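PDB 3TC1: octaprenyl Pyrophosphate Synthase from Helicobacter pylori, which probably builds octaprenyl diphosphate by adding successive isopentenyl units to an allylic diphosphate, in the magnesium-dependent manner of trans-prenyltransferases. Local coordinates for residues K154-L159 against F192-Q197; L203-D208 against T226-L231. All coordinates share one frame; numbering follows the deposited sequence.

Both contacts use helix 182-205: contact 1 stops just before its aspartate-rich sequence and contact 2 takes in the last aspartate. The centre of contact 1 lies about 9 Å from the centre of the chain, with two of its four touching residues buried and two partly exposed; it joins this helix to helix 152-177. Contact 2, its centre about 16 Å from that of the chain, is buried and brings residues 203-208 against the start of helix 227-233. Apolar packing carries both. They differ in their polar parts: in contact 1 a glutamine amide turns to neighbouring aspartates, whereas in contact 2 a water joins a carboxylate to a phenol. Tyr155 and Trp156 also touch Leu227, so the two contacts adjoin directly.

Contact 1. Residues K154-L159 against F192-Q197; sequences KYWRIL and FGMAFQ
Leu159 overlaps the aliphatic part of Gln197, its branch point CG lying 3.5 Å from Gln197 CG, with Leu159 CD1 and CD2 each 3.9 Å from Gln197 CG. The two side chains cross obliquely. Gln197 leaves its helix with CG anti to the backbone N (chi1 -170°) and bends at chi2 (56°), which presents the CB-CG stem to the leucine while the amide turns to partners elsewhere. There NE2 bonds to Asp201 OD1 and more weakly to Asp200, and OE1 accepts from Thr163, so the amide's rotation is fixed at both ends. Asp200 and Asp201 open a DDxxD sequence of the kind that, in related prenyl synthases, holds magnesium and diphosphate; a bound magnesium ion sits about 5 Å from the Gln197 side chain, consistent with a second-shell place for it.

One turn away, Met194 is bent at chi2 and chi3, and its methyl CE reaches 3.8 Å from Trp156 CE3, at the six-membered ring of the indole. Leu159 CD1 meanwhile rests over the rim of one face of the Tyr155 ring. Around this seam between helices 152-177 and 182-205, helix 227-233 packs on Tyr155 and Trp156, and helix 268-286 on Trp156 and Met194.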
ATOM      1  N   LYS B 154       1.258   4.740 -25.057  1.00 16.44           N
ATOM      2  CA  LYS B 154       1.690   4.232 -23.756  1.00 14.62           C
ATOM      3  C   LYS B 154       1.691   5.371 -22.752  1.00 14.05           C
ATOM      4  O   LYS B 154       1.339   5.188 -21.589  1.00 14.65           O
ATOM      5  CB  LYS B 154       3.087   3.618 -23.855  1.00 22.09           C
ATOM      6  CG  LYS B 154       3.166   2.431 -24.801  1.00 25.52           C
ATOM      7  CD  LYS B 154       4.560   1.820 -24.800  1.00 30.32           C
ATOM      8  CE  LYS B 154       4.671   0.713 -25.837  1.00 31.67           C
ATOM      9  NZ  LYS B 154       6.054   0.166 -25.909  1.00 34.60           N
ATOM     10  N   TYR B 155       2.090   6.551 -23.221  1.00 14.82           N
ATOM     11  CA  TYR B 155       2.133   7.753 -22.400  1.00 14.47           C
ATOM     12  C   TYR B 155       0.726   8.097 -21.921  1.00 13.64           C
ATOM     13  O   TYR B 155       0.504   8.345 -20.732  1.00 14.24           O
ATOM     14  CB  TYR B 155       2.705   8.919 -23.225  1.00 12.94           C
ATOM     15  CG  TYR B 155       2.565  10.274 -22.575  1.00 13.87           C
ATOM     16  CD1 TYR B 155       3.386  10.654 -21.517  1.00 14.67           C
ATOM     17  CD2 TYR B 155       1.595  11.174 -23.013  1.00 15.52           C
ATOM     18  CE1 TYR B 155       3.245  11.901 -20.910  1.00 17.58           C
ATOM     19  CE2 TYR B 155       1.441  12.421 -22.413  1.00 16.23           C
ATOM     20  CZ  TYR B 155       2.266  12.777 -21.365  1.00 16.10           C
ATOM     21  OH  TYR B 155       2.107  14.004 -20.765  1.00 17.09           O
ATOM     22  N   TRP B 156      -0.221   8.114 -22.854  1.00 14.08           N
ATOM     23  CA  TRP B 156      -1.613   8.432 -22.528  1.00 12.78           C
ATOM     24  C   TRP B 156      -2.201   7.449 -21.520  1.00 12.71           C
ATOM     25  O   TRP B 156      -2.963   7.836 -20.639  1.00 12.29           O
ATOM     26  CB  TRP B 156      -2.459   8.443 -23.802  1.00 14.49           C
ATOM     27  CG  TRP B 156      -2.141   9.591 -24.718  1.00 14.79           C
ATOM     28  CD1 TRP B 156      -1.875   9.524 -26.059  1.00 14.68           C
ATOM     29  CD2 TRP B 156      -2.071  10.975 -24.362  1.00 15.21           C
ATOM     30  NE1 TRP B 156      -1.643  10.784 -26.557  1.00 14.81           N
ATOM     31  CE2 TRP B 156      -1.757  11.693 -25.538  1.00 14.45           C
ATOM     32  CE3 TRP B 156      -2.246  11.680 -23.162  1.00 14.50           C
ATOM     33  CZ2 TRP B 156      -1.614  13.084 -25.551  1.00 16.16           C
ATOM     34  CZ3 TRP B 156      -2.104  13.066 -23.174  1.00 20.44           C
ATOM     35  CH2 TRP B 156      -1.789  13.752 -24.365  1.00 16.30           C
ATOM     36  N   ARG B 157      -1.842   6.178 -21.652  1.00 14.54           N
ATOM     37  CA  ARG B 157      -2.333   5.159 -20.727  1.00 16.28           C
ATOM     38  C   ARG B 157      -1.799   5.435 -19.328  1.00 15.05           C
ATOM     39  O   ARG B 157      -2.524   5.318 -18.335  1.00 13.70           O
ATOM     40  CB  ARG B 157      -1.897   3.768 -21.193  1.00 38.29           C
ATOM     41  CG  ARG B 157      -2.392   2.653 -20.293  1.00 45.37           C
ATOM     42  CD  ARG B 157      -2.119   1.283 -20.881  1.00 51.84           C
ATOM     43  NE  ARG B 157      -2.639   0.224 -20.020  1.00 55.89           N
ATOM     44  CZ  ARG B 157      -2.650  -1.064 -20.342  1.00 57.61           C
ATOM     45  NH1 ARG B 157      -2.171  -1.463 -21.513  1.00 59.04           N
ATOM     46  NH2 ARG B 157      -3.142  -1.955 -19.492  1.00 59.33           N
ATOM     47  N   ILE B 158      -0.528   5.814 -19.247  1.00 14.33           N
ATOM     48  CA  ILE B 158       0.084   6.120 -17.958  1.00 16.56           C
ATOM     49  C   ILE B 158      -0.566   7.344 -17.320  1.00 16.67           C
ATOM     50  O   ILE B 158      -0.888   7.329 -16.133  1.00 16.46           O
ATOM     51  CB  ILE B 158       1.604   6.370 -18.103  1.00 15.71           C
ATOM     52  CG1 ILE B 158       2.297   5.074 -18.530  1.00 18.41           C
ATOM     53  CG2 ILE B 158       2.177   6.908 -16.792  1.00 16.57           C
ATOM     54  CD1 ILE B 158       3.781   5.224 -18.846  1.00 16.63           C
ATOM     55  N   LEU B 159      -0.760   8.401 -18.107  1.00 16.34           N
ATOM     56  CA  LEU B 159      -1.381   9.616 -17.582  1.00 18.01           C
ATOM     57  C   LEU B 159      -2.768   9.330 -17.030  1.00 16.82           C
ATOM     58  O   LEU B 159      -3.136   9.823 -15.961  1.00 16.53           O
ATOM     59  CB  LEU B 159      -1.484  10.694 -18.669  1.00 21.44           C
ATOM     60  CG  LEU B 159      -0.526  11.872 -18.473  1.00 24.45           C
ATOM     61  CD1 LEU B 159       0.893  11.353 -18.600  1.00 27.83           C
ATOM     62  CD2 LEU B 159      -0.789  12.979 -19.495  1.00 23.94           C
ATOM     63  N   PHE B 192     -10.363  17.107 -16.750  1.00 16.78           N
ATOM     64  CA  PHE B 192      -9.591  18.053 -15.948  1.00 18.23           C
ATOM     65  C   PHE B 192      -8.271  17.390 -15.567  1.00 18.68           C
ATOM     66  O   PHE B 192      -7.223  18.033 -15.566  1.00 17.26           O
ATOM     67  CB  PHE B 192     -10.340  18.430 -14.661  1.00 21.32           C
ATOM     68  CG  PHE B 192      -9.539  19.309 -13.733  1.00 22.17           C
ATOM     69  CD1 PHE B 192      -9.606  20.698 -13.830  1.00 24.63           C
ATOM     70  CD2 PHE B 192      -8.670  18.748 -12.798  1.00 22.36           C
ATOM     71  CE1 PHE B 192      -8.818  21.515 -13.012  1.00 24.28           C
ATOM     72  CE2 PHE B 192      -7.878  19.557 -11.978  1.00 22.99           C
ATOM     73  CZ  PHE B 192      -7.953  20.943 -12.088  1.00 23.47           C
ATOM     74  N   GLY B 193      -8.343  16.104 -15.223  1.00 17.57           N
ATOM     75  CA  GLY B 193      -7.159  15.355 -14.837  1.00 16.80           C
ATOM     76  C   GLY B 193      -6.158  15.215 -15.970  1.00 17.00           C
ATOM     77  O   GLY B 193      -4.949  15.277 -15.748  1.00 15.44           O
ATOM     78  N   MET B 194      -6.658  15.014 -17.184  1.00 15.34           N
ATOM     79  CA  MET B 194      -5.789  14.891 -18.351  1.00 15.59           C
ATOM     80  C   MET B 194      -5.081  16.229 -18.583  1.00 14.28           C
ATOM     81  O   MET B 194      -3.864  16.273 -18.756  1.00 13.42           O
ATOM     82  CB  MET B 194      -6.607  14.512 -19.598  1.00 17.32           C
ATOM     83  CG  MET B 194      -7.196  13.094 -19.571  1.00 16.69           C
ATOM     84  SD  MET B 194      -5.946  11.790 -19.428  1.00 18.46           S
ATOM     85  CE  MET B 194      -5.424  11.620 -21.133  1.00 18.50           C
ATOM     86  N   ALA B 195      -5.846  17.319 -18.580  1.00 18.36           N
ATOM     87  CA  ALA B 195      -5.265  18.644 -18.787  1.00 18.76           C
ATOM     88  C   ALA B 195      -4.261  18.960 -17.677  1.00 19.78           C
ATOM     89  O   ALA B 195      -3.169  19.473 -17.931  1.00 18.90           O
ATOM     90  CB  ALA B 195      -6.355  19.696 -18.813  1.00 13.54           C
ATOM     91  N   PHE B 196      -4.642  18.636 -16.447  1.00 15.69           N
ATOM     92  CA  PHE B 196      -3.797  18.883 -15.290  1.00 17.91           C
ATOM     93  C   PHE B 196      -2.412  18.247 -15.403  1.00 16.29           C
ATOM     94  O   PHE B 196      -1.407  18.899 -15.137  1.00 16.18           O
ATOM     95  CB  PHE B 196      -4.473  18.367 -14.017  1.00 22.66           C
ATOM     96  CG  PHE B 196      -3.608  18.471 -12.794  1.00 25.43           C
ATOM     97  CD1 PHE B 196      -3.402  19.700 -12.173  1.00 27.25           C
ATOM     98  CD2 PHE B 196      -2.960  17.349 -12.290  1.00 28.23           C
ATOM     99  CE1 PHE B 196      -2.559  19.809 -11.068  1.00 27.04           C
ATOM    100  CE2 PHE B 196      -2.114  17.448 -11.184  1.00 28.68           C
ATOM    101  CZ  PHE B 196      -1.916  18.682 -10.575  1.00 26.83           C
ATOM    102  N   GLN B 197      -2.353  16.978 -15.791  1.00 15.26           N
ATOM    103  CA  GLN B 197      -1.066  16.302 -15.896  1.00 15.55           C
ATOM    104  C   GLN B 197      -0.251  16.760 -17.102  1.00 15.69           C
ATOM    105  O   GLN B 197       0.978  16.736 -17.066  1.00 16.39           O
ATOM    106  CB  GLN B 197      -1.251  14.786 -15.945  1.00 18.22           C
ATOM    107  CG  GLN B 197       0.057  14.007 -15.800  1.00 20.01           C
ATOM    108  CD  GLN B 197       0.812  14.375 -14.533  1.00 22.63           C
ATOM    109  OE1 GLN B 197       0.281  14.266 -13.425  1.00 22.13           O
ATOM    110  NE2 GLN B 197       2.056  14.816 -14.689  1.00 22.63           N
TER

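Contact 2. Residues L203-D208 against T226-L231; sequences LDITQD and TLPYLL
Asp204 meets Tyr229 only by way of a water, which donates to Asp204 OD2 at 2.8 Å and lies 2.7 Å from Tyr229 OH; the direct contact falls to the next residue, Ile205. The carboxylate of Asp204 is gripped from the following loop as well: OD1 takes the backbone NH of Ser218, OD2 that of Asp219. Three bonds on two oxygens hold this buried group in place.

Ile205 touches two residues of the facing helix. Its CG1 sits between backbone N and carbonyl carbon (chi1 53°), sending that branch to Pro228, where CG1 is 4.1 Å from Pro228 CG. The other branch, CG2, lies beside the backbone N and approaches the phenol end of Tyr229, 3.4 Å from OH and 3.9 Å from CE2; the two side chains run past each other in opposite directions. Asp204 is the last aspartate of the second DDxxD motif of the all-helical prenyl synthase fold, and Ile205 follows it in the last part of segment 182-205. The Tyr229 ring is held by a stack with Phe220 and an edge-to-face contact with Phe263, while Thr226 OG1 lies in plane at its edge. Beyond, Thr206 turns to Ile269 of helix 268-286, and Gln207 OE1 weakly accepts the backbone N of Asp208 at 3.1 Å.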
ATOM      1  N   LEU B 203       5.129  22.215 -17.278  1.00 16.99           N
ATOM      2  CA  LEU B 203       5.823  23.035 -16.291  1.00 18.35           C
ATOM      3  C   LEU B 203       7.175  22.476 -15.851  1.00 18.21           C
ATOM      4  O   LEU B 203       7.953  23.164 -15.185  1.00 19.71           O
ATOM      5  CB  LEU B 203       4.924  23.264 -15.075  1.00 22.80           C
ATOM      6  CG  LEU B 203       3.739  24.193 -15.360  1.00 25.65           C
ATOM      7  CD1 LEU B 203       2.832  24.282 -14.139  1.00 27.23           C
ATOM      8  CD2 LEU B 203       4.270  25.572 -15.749  1.00 27.10           C
ATOM      9  N   ASP B 204       7.464  21.234 -16.224  1.00 18.41           N
ATOM     10  CA  ASP B 204       8.743  20.639 -15.869  1.00 15.96           C
ATOM     11  C   ASP B 204       9.820  21.152 -16.806  1.00 16.77           C
ATOM     12  O   ASP B 204      11.002  21.196 -16.453  1.00 14.27           O
ATOM     13  CB  ASP B 204       8.701  19.115 -15.995  1.00 18.37           C
ATOM     14  CG  ASP B 204      10.033  18.461 -15.619  1.00 19.58           C
ATOM     15  OD1 ASP B 204      10.449  18.565 -14.446  1.00 19.77           O
ATOM     16  OD2 ASP B 204      10.670  17.840 -16.493  1.00 19.96           O
ATOM     17  N   ILE B 205       9.411  21.548 -18.005  1.00 14.53           N
ATOM     18  CA  ILE B 205      10.383  22.004 -18.990  1.00 17.06           C
ATOM     19  C   ILE B 205      10.233  23.422 -19.503  1.00 19.33           C
ATOM     20  O   ILE B 205      10.935  23.826 -20.426  1.00 17.15           O
ATOM     21  CB  ILE B 205      10.421  21.033 -20.191  1.00 18.58           C
ATOM     22  CG1 ILE B 205       9.008  20.812 -20.751  1.00 18.84           C
ATOM     23  CG2 ILE B 205      11.024  19.712 -19.753  1.00 15.68           C
ATOM     24  CD1 ILE B 205       8.513  21.918 -21.665  1.00 17.95           C
ATOM     25  N   THR B 206       9.325  24.186 -18.918  1.00 18.78           N
ATOM     26  CA  THR B 206       9.165  25.546 -19.374  1.00 23.32           C
ATOM     27  C   THR B 206       8.740  26.454 -18.243  1.00 26.96           C
ATOM     28  O   THR B 206       8.003  26.063 -17.336  1.00 25.54           O
ATOM     29  CB  THR B 206       8.167  25.647 -20.551  1.00 27.50           C
ATOM     30  OG1 THR B 206       8.391  26.879 -21.250  1.00 28.06           O
ATOM     31  CG2 THR B 206       6.723  25.593 -20.053  1.00 26.47           C
ATOM     32  N   GLN B 207       9.220  27.684 -18.317  1.00 34.99           N
ATOM     33  CA  GLN B 207       8.945  28.660 -17.290  1.00 40.75           C
ATOM     34  C   GLN B 207       7.517  29.042 -17.022  1.00 44.08           C
ATOM     35  O   GLN B 207       6.676  29.179 -17.905  1.00 43.69           O
ATOM     36  CB  GLN B 207       9.758  29.931 -17.524  1.00 50.09           C
ATOM     37  CG  GLN B 207      11.077  29.903 -16.780  1.00 53.81           C
ATOM     38  CD  GLN B 207      10.991  30.466 -15.367  1.00 53.89           C
ATOM     39  OE1 GLN B 207       9.908  30.597 -14.795  1.00 54.77           O
ATOM     40  NE2 GLN B 207      12.146  30.795 -14.797  1.00 55.37           N
ATOM     41  N   ASP B 208       7.292  29.221 -15.736  1.00 49.79           N
ATOM     42  CA  ASP B 208       6.031  29.631 -15.177  1.00 54.59           C
ATOM     43  C   ASP B 208       6.245  31.124 -15.012  1.00 56.51           C
ATOM     44  O   ASP B 208       6.850  31.552 -14.047  1.00 56.55           O
ATOM     45  CB  ASP B 208       5.881  28.950 -13.837  1.00 64.36           C
ATOM     46  CG  ASP B 208       4.626  29.328 -13.143  1.00 66.71           C
ATOM     47  OD1 ASP B 208       4.064  30.392 -13.489  1.00 67.99           O
ATOM     48  OD2 ASP B 208       4.215  28.559 -12.254  1.00 67.37           O
ATOM     49  N   THR B 226       7.833  12.478 -21.552  1.00 13.81           N
ATOM     50  CA  THR B 226       6.559  13.189 -21.497  1.00 15.09           C
ATOM     51  C   THR B 226       6.130  13.763 -22.848  1.00 14.44           C
ATOM     52  O   THR B 226       6.901  13.749 -23.806  1.00 13.38           O
ATOM     53  CB  THR B 226       6.615  14.316 -20.444  1.00 15.65           C
ATOM     54  OG1 THR B 226       7.669  15.229 -20.769  1.00 13.61           O
ATOM     55  CG2 THR B 226       6.902  13.727 -19.061  1.00 17.59           C
ATOM     56  N   LEU B 227       4.901  14.271 -22.913  1.00 13.09           N
ATOM     57  CA  LEU B 227       4.365  14.811 -24.165  1.00 12.09           C
ATOM     58  C   LEU B 227       5.307  15.746 -24.932  1.00 13.42           C
ATOM     59  O   LEU B 227       5.485  15.592 -26.134  1.00 12.54           O
ATOM     60  CB  LEU B 227       3.020  15.513 -23.914  1.00 11.53           C
ATOM     61  CG  LEU B 227       2.224  15.849 -25.185  1.00 14.59           C
ATOM     62  CD1 LEU B 227       2.079  14.597 -26.050  1.00 13.76           C
ATOM     63  CD2 LEU B 227       0.854  16.405 -24.811  1.00 14.26           C
ATOM     64  N   PRO B 228       5.914  16.737 -24.252  1.00 11.45           N
ATOM     65  CA  PRO B 228       6.820  17.631 -24.980  1.00 13.11           C
ATOM     66  C   PRO B 228       7.887  16.857 -25.761  1.00 13.08           C
ATOM     67  O   PRO B 228       8.173  17.168 -26.913  1.00 13.21           O
ATOM     68  CB  PRO B 228       7.433  18.478 -23.867  1.00 15.99           C
ATOM     69  CG  PRO B 228       6.325  18.554 -22.861  1.00 16.54           C
ATOM     70  CD  PRO B 228       5.802  17.137 -22.840  1.00 13.54           C
ATOM     71  N   TYR B 229       8.472  15.847 -25.122  1.00 12.98           N
ATOM     72  CA  TYR B 229       9.517  15.038 -25.748  1.00 12.68           C
ATOM     73  C   TYR B 229       8.965  14.176 -26.872  1.00 13.66           C
ATOM     74  O   TYR B 229       9.631  13.959 -27.885  1.00 14.64           O
ATOM     75  CB  TYR B 229      10.197  14.168 -24.682  1.00 12.80           C
ATOM     76  CG  TYR B 229      10.997  14.989 -23.694  1.00 14.68           C
ATOM     77  CD1 TYR B 229      12.316  15.361 -23.971  1.00 14.93           C
ATOM     78  CD2 TYR B 229      10.422  15.436 -22.504  1.00 10.26           C
ATOM     79  CE1 TYR B 229      13.042  16.160 -23.085  1.00 13.58           C
ATOM     80  CE2 TYR B 229      11.141  16.240 -21.612  1.00 14.27           C
ATOM     81  CZ  TYR B 229      12.448  16.595 -21.910  1.00 12.88           C
ATOM     82  OH  TYR B 229      13.161  17.374 -21.025  1.00 12.40           O
ATOM     83  N   LEU B 230       7.743  13.681 -26.690  1.00 13.52           N
ATOM     84  CA  LEU B 230       7.097  12.864 -27.708  1.00 14.39           C
ATOM     85  C   LEU B 230       6.812  13.707 -28.955  1.00 14.67           C
ATOM     86  O   LEU B 230       7.118  13.301 -30.076  1.00 13.19           O
ATOM     87  CB  LEU B 230       5.790  12.285 -27.154  1.00 12.97           C
ATOM     88  CG  LEU B 230       6.018  11.216 -26.077  1.00  9.76           C
ATOM     89  CD1 LEU B 230       4.769  11.026 -25.231  1.00 12.81           C
ATOM     90  CD2 LEU B 230       6.437   9.915 -26.771  1.00 11.38           C
ATOM     91  N   LEU B 231       6.222  14.880 -28.752  1.00 15.62           N
ATOM     92  CA  LEU B 231       5.904  15.770 -29.868  1.00 15.78           C
ATOM     93  C   LEU B 231       7.180  16.257 -30.556  1.00 15.80           C
ATOM     94  O   LEU B 231       7.230  16.374 -31.781  1.00 15.64           O
ATOM     95  CB  LEU B 231       5.075  16.962 -29.373  1.00 16.85           C
ATOM     96  CG  LEU B 231       3.682  16.626 -28.822  1.00 14.98           C
ATOM     97  CD1 LEU B 231       2.999  17.889 -28.326  1.00 14.45           C
ATOM     98  CD2 LEU B 231       2.847  15.964 -29.915  1.00 17.11           C
TER
HETATM   99  O   HOH W   1      12.582  16.938 -18.390  1.00 16.90           O